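Long-range contacts in hypothetical protein Atu1540 (Agrobacterium tumefaciens str. C58, PDB 2HWJ), which is of unknown function but belongs to a putative ParB-like nuclease family, so a role in nucleic acid processing is possible: residues F164-I169 / E184-L188; G148-I154 / P198-G202; F112-G116 / E132-F136. One frame throughout, in Å; residues are numbered along the deposited sequence.

Contact 1 (F164-I169 / E184-L188)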
loop_
_atom_site.group_PDB
_atom_site.type_symbol
_atom_site.label_atom_id
_atom_site.label_comp_id
_atom_site.label_asym_id
_atom_site.label_seq_id
_atom_site.Cartn_x
_atom_site.Cartn_y
_atom_site.Cartn_z
ATOM N N PHE A 164 6.453 4.563 21.493
ATOM C CA PHE A 164 7.437 5.630 21.620
ATOM C C PHE A 164 7.211 6.381 22.952
ATOM O O PHE A 164 8.112 6.476 23.765
ATOM C CB PHE A 164 7.284 6.527 20.398
ATOM C CG PHE A 164 8.122 7.786 20.412
ATOM C CD1 PHE A 164 9.463 7.749 20.114
ATOM C CD2 PHE A 164 7.536 9.029 20.628
ATOM C CE1 PHE A 164 10.208 8.897 20.075
ATOM C CE2 PHE A 164 8.310 10.185 20.593
ATOM C CZ PHE A 164 9.628 10.100 20.325
ATOM N N LEU A 165 5.985 6.841 23.213
ATOM C CA LEU A 165 5.766 7.641 24.363
ATOM C C LEU A 165 6.012 6.794 25.604
ATOM O O LEU A 165 6.398 7.364 26.679
ATOM C CB LEU A 165 4.386 8.243 24.388
ATOM C CG LEU A 165 4.012 9.047 23.139
ATOM C CD1 LEU A 165 2.536 9.029 22.949
ATOM C CD2 LEU A 165 4.582 10.492 23.109
ATOM N N ARG A 166 5.849 5.462 25.517
ATOM C CA ARG A 166 5.697 4.784 26.792
ATOM C C ARG A 166 7.034 4.600 27.315
ATOM O O ARG A 166 7.183 4.414 28.547
ATOM C CB ARG A 166 4.929 3.483 26.775
ATOM C CG ARG A 166 5.680 2.210 27.096
ATOM C CD ARG A 166 5.021 1.023 26.281
ATOM N NE ARG A 166 3.653 0.856 26.779
ATOM C CZ ARG A 166 2.546 0.930 26.065
ATOM N NH1 ARG A 166 2.581 1.080 24.781
ATOM N NH2 ARG A 166 1.391 0.810 26.679
ATOM N N ARG A 167 8.017 4.718 26.417
ATOM C CA ARG A 167 9.406 4.556 26.858
ATOM C C ARG A 167 10.022 5.873 27.336
ATOM O O ARG A 167 11.145 5.915 27.725
ATOM C CB ARG A 167 10.237 3.930 25.753
ATOM C CG ARG A 167 9.477 2.927 24.937
ATOM C CD ARG A 167 10.271 2.420 23.752
ATOM N NE ARG A 167 11.013 1.261 24.175
ATOM C CZ ARG A 167 10.865 0.030 23.696
ATOM N NH1 ARG A 167 9.987 -0.231 22.746
ATOM N NH2 ARG A 167 11.621 -0.952 24.185
ATOM N N ARG A 168 9.226 6.932 27.351
ATOM C CA ARG A 168 9.717 8.298 27.483
ATOM C C ARG A 168 8.884 9.160 28.382
ATOM O O ARG A 168 9.312 10.189 28.776
ATOM C CB ARG A 168 9.681 8.962 26.121
ATOM C CG ARG A 168 10.907 8.652 25.335
ATOM C CD ARG A 168 10.771 9.069 23.914
ATOM N NE ARG A 168 11.868 8.493 23.143
ATOM C CZ ARG A 168 11.837 7.283 22.610
ATOM N NH1 ARG A 168 10.740 6.558 22.762
ATOM N NH2 ARG A 168 12.869 6.816 21.906
ATOM N N ILE A 169 7.640 8.812 28.635
ATOM C CA ILE A 169 6.883 9.617 29.546
ATOM C C ILE A 169 6.523 8.713 30.726
ATOM O O ILE A 169 6.115 7.553 30.556
ATOM C CB ILE A 169 5.677 10.252 28.860
ATOM C CG1 ILE A 169 6.095 11.206 27.732
ATOM C CG2 ILE A 169 4.802 11.001 29.864
ATOM C CD1 ILE A 169 4.843 11.769 26.964
ATOM N N GLU A 184 3.917 17.101 27.044
ATOM C CA GLU A 184 5.193 16.467 26.822
ATOM C C GLU A 184 5.263 15.746 25.493
ATOM O O GLU A 184 6.243 15.915 24.766
ATOM C CB GLU A 184 5.565 15.534 27.979
ATOM C CG GLU A 184 6.461 16.280 28.930
ATOM C CD GLU A 184 7.647 15.453 29.497
ATOM O OE1 GLU A 184 8.043 14.389 28.887
ATOM O OE2 GLU A 184 8.201 15.923 30.558
ATOM N N ALA A 185 4.234 14.963 25.206
ATOM C CA ALA A 185 4.163 14.181 24.014
ATOM C C ALA A 185 4.274 15.070 22.789
ATOM O O ALA A 185 4.948 14.766 21.760
ATOM C CB ALA A 185 2.823 13.445 23.972
HETATM N N MSE A 186 3.576 16.186 22.905
HETATM C CA MSE A 186 3.583 17.197 21.868
HETATM C C MSE A 186 5.010 17.789 21.660
HETATM O O MSE A 186 5.459 17.972 20.521
HETATM C CB MSE A 186 2.524 18.224 22.209
HETATM C CG MSE A 186 2.344 19.280 21.218
HETATM SE SE MSE A 186 1.923 18.567 19.449
HETATM C CE MSE A 186 1.625 20.328 18.539
ATOM N N LYS A 187 5.733 18.063 22.751
ATOM C CA LYS A 187 7.137 18.455 22.618
ATOM C C LYS A 187 7.938 17.286 21.978
ATOM O O LYS A 187 8.882 17.542 21.229
ATOM C CB LYS A 187 7.701 18.887 23.951
ATOM C CG LYS A 187 9.161 19.092 24.061
ATOM C CD LYS A 187 9.352 20.178 25.173
ATOM C CE LYS A 187 10.748 20.261 25.789
ATOM N NZ LYS A 187 10.702 19.791 27.225
ATOM N N LEU A 188 7.554 16.028 22.207
ATOM C CA LEU A 188 8.415 15.006 21.725
ATOM C C LEU A 188 8.130 14.739 20.233
ATOM O O LEU A 188 9.074 14.586 19.415
ATOM C CB LEU A 188 8.287 13.736 22.561
ATOM C CG LEU A 188 8.925 13.622 23.957
ATOM C CD1 LEU A 188 8.028 12.787 24.809
ATOM C CD2 LEU A 188 10.393 13.113 24.020
#
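Leu188 is the main bump of this contact. It projects from helix 178-189 into a hollow lined by Phe164, Leu165, Arg168 and Ile169. Leu188 CB lies 4.1 Å from Phe164 CE2, and Leu188 CD1 sits 3.8 Å from Ile169 CG1. Leu188 CD2 meets the aliphatic part of Arg168, 4.1 Å from Arg168 CD. One turn back, small Ala185 leaves a shallow dip. Leu165 CD2 comes within 3.5 Å of Ala185 CB, and Ile169 CD1 within 4.0 Å of Ala185 CB. The alanine lets the backbones approach, with Leu165 CA 6.7 Å from Ala185 CA. Arg168 NH1 donates back to Phe164 O at 2.8 Å. Its charge also pairs with Glu193 and with Glu98 of the second subunit. The contact is apolar packing between the C-terminal end of helix 157-166, with the turn after it, and helix 178-189. Helix 135-146 adjoins it through Phe136 and Leu139, which touch Leu165, and Leu139 also meets Ile169.

Contact 2 (G148-I154 / P198-G202)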
loop_
_atom_site.group_PDB
_atom_site.type_symbol
_atom_site.label_atom_id
_atom_site.label_comp_id
_atom_site.label_asym_id
_atom_site.label_seq_id
_atom_site.Cartn_x
_atom_site.Cartn_y
_atom_site.Cartn_z
ATOM N N GLY A 148 -0.278 16.411 16.581
ATOM C CA GLY A 148 1.065 15.956 16.676
ATOM C C GLY A 148 1.585 15.050 15.574
ATOM O O GLY A 148 2.802 15.039 15.378
ATOM N N TYR A 149 0.741 14.265 14.886
ATOM C CA TYR A 149 1.197 13.510 13.691
ATOM C C TYR A 149 0.025 13.319 12.760
ATOM O O TYR A 149 -1.093 13.694 13.120
ATOM C CB TYR A 149 1.887 12.166 13.992
ATOM C CG TYR A 149 1.064 11.211 14.841
ATOM C CD1 TYR A 149 0.280 10.218 14.278
ATOM C CD2 TYR A 149 1.053 11.337 16.248
ATOM C CE1 TYR A 149 -0.495 9.370 15.113
ATOM C CE2 TYR A 149 0.283 10.534 17.036
ATOM C CZ TYR A 149 -0.469 9.557 16.493
ATOM O OH TYR A 149 -1.215 8.767 17.370
ATOM N N ALA A 150 0.254 12.779 11.571
ATOM C CA ALA A 150 -0.837 12.584 10.642
ATOM C C ALA A 150 -1.318 11.154 10.607
ATOM O O ALA A 150 -0.494 10.247 10.745
ATOM C CB ALA A 150 -0.400 12.977 9.246
ATOM N N LYS A 151 -2.625 10.957 10.359
ATOM C CA LYS A 151 -3.149 9.639 9.956
ATOM C C LYS A 151 -2.353 9.167 8.743
ATOM O O LYS A 151 -1.953 9.947 7.918
ATOM C CB LYS A 151 -4.645 9.664 9.610
ATOM C CG LYS A 151 -5.548 10.143 10.740
ATOM C CD LYS A 151 -6.980 9.528 10.717
ATOM C CE LYS A 151 -8.081 10.566 11.161
ATOM N NZ LYS A 151 -9.438 10.480 10.435
ATOM N N VAL A 152 -2.109 7.886 8.640
ATOM C CA VAL A 152 -1.307 7.341 7.609
ATOM C C VAL A 152 -1.989 5.983 7.380
ATOM O O VAL A 152 -2.793 5.532 8.237
ATOM C CB VAL A 152 0.156 7.284 8.156
ATOM C CG1 VAL A 152 0.932 6.083 7.675
ATOM C CG2 VAL A 152 0.918 8.529 7.772
ATOM N N ILE A 153 -1.681 5.313 6.266
ATOM C CA ILE A 153 -2.299 4.013 5.942
ATOM C C ILE A 153 -1.716 2.750 6.625
ATOM O O ILE A 153 -2.426 1.757 6.797
ATOM C CB ILE A 153 -2.457 3.821 4.458
ATOM C CG1 ILE A 153 -1.094 3.961 3.743
ATOM C CG2 ILE A 153 -3.497 4.830 3.940
ATOM C CD1 ILE A 153 -0.994 3.281 2.261
ATOM N N ILE A 154 -0.446 2.784 7.013
ATOM C CA ILE A 154 0.127 1.867 8.012
ATOM C C ILE A 154 -0.842 1.381 9.137
ATOM O O ILE A 154 -1.427 2.188 9.889
ATOM C CB ILE A 154 1.332 2.592 8.695
ATOM C CG1 ILE A 154 2.578 2.595 7.790
ATOM C CG2 ILE A 154 1.618 2.055 10.109
ATOM C CD1 ILE A 154 2.379 3.284 6.342
ATOM N N PRO A 198 5.607 6.835 11.869
ATOM C CA PRO A 198 4.767 7.165 10.714
ATOM C C PRO A 198 3.944 8.396 11.012
ATOM O O PRO A 198 3.366 8.508 12.083
ATOM C CB PRO A 198 3.823 5.973 10.649
ATOM C CG PRO A 198 3.714 5.491 12.104
ATOM C CD PRO A 198 5.076 5.692 12.653
ATOM N N GLY A 199 3.843 9.315 10.088
ATOM C CA GLY A 199 3.012 10.494 10.323
ATOM C C GLY A 199 3.840 11.580 10.942
ATOM O O GLY A 199 3.284 12.614 11.304
ATOM N N TRP A 200 5.158 11.364 11.088
ATOM C CA TRP A 200 5.972 12.372 11.709
ATOM C C TRP A 200 6.071 13.630 10.864
ATOM O O TRP A 200 6.212 13.618 9.640
ATOM C CB TRP A 200 7.358 11.889 12.057
ATOM C CG TRP A 200 8.269 12.973 12.676
ATOM C CD1 TRP A 200 8.430 13.258 14.021
ATOM C CD2 TRP A 200 9.170 13.852 11.980
ATOM N NE1 TRP A 200 9.373 14.256 14.189
ATOM C CE2 TRP A 200 9.843 14.636 12.954
ATOM C CE3 TRP A 200 9.483 14.053 10.642
ATOM C CZ2 TRP A 200 10.804 15.618 12.608
ATOM C CZ3 TRP A 200 10.453 15.085 10.291
ATOM C CH2 TRP A 200 11.084 15.826 11.280
ATOM N N CYS A 201 6.154 14.710 11.613
ATOM C CA CYS A 201 5.606 15.969 11.264
ATOM C C CYS A 201 6.402 17.047 12.049
ATOM O O CYS A 201 5.930 17.566 13.034
ATOM C CB CYS A 201 4.148 15.904 11.740
ATOM S SG CYS A 201 3.099 17.124 10.948
ATOM N N GLY A 202 7.625 17.350 11.658
ATOM C CA GLY A 202 8.377 18.384 12.336
ATOM C C GLY A 202 9.449 18.998 11.462
ATOM O O GLY A 202 9.463 18.779 10.228
#
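A single backbone hydrogen bond joins these two irregular segments. Ala150 N donates to Gly199 O at 3.0 Å with good geometry, the N-H...O angle being 156°. A weaker CA-H...O contact runs beside it, from Gly199 CA to Ala150 O at 3.5 Å. The segments run roughly antiparallel here, and Ala150 CA is 4.4 Å from Gly199 CA. Such closeness needs glycine: a CB at Gly199 would strike Ala150 O, and its backbone angles (91°/5°) would also jam a CB against the preceding carbonyl. Two apolar pairs follow. Val152 CG1 lies 4.1 Å from Pro198 CB, and Ile154 CG2 is 4.5 Å from Pro198 CG. Carbons also meet carbonyl oxygens: Tyr149 CB is 3.1 Å from Gly199 O, and Cys201 CB is 4.0 Å from Gly148 O. Outside the segments, the Tyr149 ring stacks on Trp161 and its OH is hydrogen-bonded to Ala140 O. Cys201 SG forms a disulfide with Cys201 of the third subunit. The chemistry thus implies a tight main-chain join within the subunit, next to a covalent link between two subunits.

Contact 3 (F112-G116 / E132-F136)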
loop_
_atom_site.group_PDB
_atom_site.type_symbol
_atom_site.label_atom_id
_atom_site.label_comp_id
_atom_site.label_asym_id
_atom_site.label_seq_id
_atom_site.Cartn_x
_atom_site.Cartn_y
_atom_site.Cartn_z
ATOM N N PHE A 112 -0.755 -7.334 21.598
ATOM C CA PHE A 112 0.097 -6.642 22.552
ATOM C C PHE A 112 -0.696 -6.163 23.742
ATOM O O PHE A 112 -1.763 -5.593 23.584
ATOM C CB PHE A 112 0.826 -5.477 21.920
ATOM C CG PHE A 112 1.857 -5.870 20.913
ATOM C CD1 PHE A 112 1.511 -6.122 19.610
ATOM C CD2 PHE A 112 3.182 -5.952 21.262
ATOM C CE1 PHE A 112 2.497 -6.480 18.675
ATOM C CE2 PHE A 112 4.158 -6.295 20.348
ATOM C CZ PHE A 112 3.829 -6.527 19.070
ATOM N N ASP A 113 -0.184 -6.409 24.946
ATOM C CA ASP A 113 -0.936 -6.084 26.159
ATOM C C ASP A 113 -0.792 -4.617 26.528
ATOM O O ASP A 113 0.016 -3.921 25.968
ATOM C CB ASP A 113 -0.440 -6.913 27.339
ATOM C CG ASP A 113 0.924 -6.528 27.726
ATOM O OD1 ASP A 113 1.227 -5.313 27.722
ATOM O OD2 ASP A 113 1.714 -7.439 28.047
ATOM N N ALA A 114 -1.524 -4.219 27.561
ATOM C CA ALA A 114 -1.603 -2.854 28.012
ATOM C C ALA A 114 -0.217 -2.250 28.344
ATOM O O ALA A 114 -0.065 -1.020 28.303
ATOM C CB ALA A 114 -2.622 -2.709 29.160
ATOM N N GLN A 115 0.807 -3.060 28.610
ATOM C CA GLN A 115 2.128 -2.452 28.779
ATOM C C GLN A 115 3.002 -2.747 27.619
ATOM O O GLN A 115 4.222 -2.784 27.726
ATOM C CB GLN A 115 2.815 -2.673 30.150
ATOM C CG GLN A 115 2.442 -3.943 30.930
ATOM C CD GLN A 115 0.965 -3.923 31.408
ATOM O OE1 GLN A 115 0.537 -2.944 32.051
ATOM N NE2 GLN A 115 0.173 -5.003 31.068
ATOM N N GLY A 116 2.347 -2.918 26.469
ATOM C CA GLY A 116 3.020 -3.137 25.190
ATOM C C GLY A 116 3.829 -4.386 24.948
ATOM O O GLY A 116 4.645 -4.388 24.066
ATOM N N GLU A 132 -8.105 -4.761 27.729
ATOM C CA GLU A 132 -7.249 -4.110 28.720
ATOM C C GLU A 132 -7.070 -2.643 28.387
ATOM O O GLU A 132 -7.190 -2.241 27.216
ATOM C CB GLU A 132 -5.872 -4.727 28.677
ATOM C CG GLU A 132 -5.830 -6.063 29.266
ATOM C CD GLU A 132 -4.444 -6.749 29.161
ATOM O OE1 GLU A 132 -4.394 -8.025 29.271
ATOM O OE2 GLU A 132 -3.410 -6.031 29.004
ATOM N N ASP A 133 -6.720 -1.834 29.390
ATOM C CA ASP A 133 -6.643 -0.386 29.168
ATOM C C ASP A 133 -5.234 -0.095 28.878
ATOM O O ASP A 133 -4.414 -0.316 29.771
ATOM C CB ASP A 133 -7.105 0.375 30.397
ATOM C CG ASP A 133 -6.956 1.918 30.274
ATOM O OD1 ASP A 133 -6.893 2.538 29.175
ATOM O OD2 ASP A 133 -6.929 2.561 31.345
ATOM N N ASP A 134 -4.921 0.368 27.653
ATOM C CA ASP A 134 -3.576 0.892 27.443
ATOM C C ASP A 134 -3.519 2.451 27.497
ATOM O O ASP A 134 -3.871 3.156 26.571
ATOM C CB ASP A 134 -2.832 0.221 26.308
ATOM C CG ASP A 134 -1.466 0.919 25.955
ATOM O OD1 ASP A 134 -1.020 1.824 26.736
ATOM O OD2 ASP A 134 -0.825 0.576 24.874
ATOM N N PRO A 135 -3.083 2.994 28.638
ATOM C CA PRO A 135 -3.179 4.459 28.755
ATOM C C PRO A 135 -2.279 5.155 27.759
ATOM O O PRO A 135 -2.588 6.266 27.336
ATOM C CB PRO A 135 -2.753 4.760 30.220
ATOM C CG PRO A 135 -1.955 3.483 30.670
ATOM C CD PRO A 135 -2.560 2.323 29.859
ATOM N N PHE A 136 -1.188 4.542 27.328
ATOM C CA PHE A 136 -0.440 5.223 26.229
ATOM C C PHE A 136 -1.176 5.177 24.926
ATOM O O PHE A 136 -1.012 6.095 24.092
ATOM C CB PHE A 136 1.028 4.794 26.109
ATOM C CG PHE A 136 1.819 5.221 27.291
ATOM C CD1 PHE A 136 1.919 4.376 28.421
ATOM C CD2 PHE A 136 2.335 6.531 27.371
ATOM C CE1 PHE A 136 2.574 4.795 29.569
ATOM C CE2 PHE A 136 3.008 6.968 28.542
ATOM C CZ PHE A 136 3.136 6.082 29.635
#
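Glu132 reaches across with an extended side chain, chi1 m and chi2 t. This brings Glu132 OE2 to 3.0 Å from Ala114 N, which donates a nearly linear hydrogen bond. Glu132 OE2 also lies 3.5 Å from Asp113 CB. Asp113 takes the p rotamer, which turns its carboxylate forward over the following turn. Asp113 OD1 accepts from Gln115 N at a very short 2.5 Å, forming an Asx turn. A type I beta turn from Asp113 to Gly116 overlaps it, and the positive phi of Gly116 suits glycine. The CB of Ala114 lies close, 3.1 Å from Asp133 O and 4.1 Å from Asp134 CB. Asp134 adopts t at chi1. Asp134 OD1 caps the following helix through a weak bond from Phe136 N at 2.8 Å, and also forms a salt bridge with Arg166. The turn thus packs where strand 132-133 passes into helix 135-146. That strand pairs in parallel with strand 23-24, while Phe136 packs against helices 157-166 and 171-176.

Overall arrangement
None of the three is fully buried. Contact 3 lies nearest the centre of the chain, about 11 Å away between centres; contacts 2 and 1 lie about 16 and 20 Å out. Contact 1 is apolar packing of a helix end and the turn after it on another helix. Contact 2 combines a main-chain bond with small apolar patches, and contact 3 depends on carboxylates. Contact 1 uses helix 157-166 and contact 3 the start of helix 135-146. These consecutive helices pack together, and segment 148-154 of contact 2 lies in the loop between them. Contact 1 is nested in sequence within contact 2, and the selenium of selenomethionine Met186 touches Gly148. Contacts 2 and 3 do not meet. All three have neighbours in other subunits.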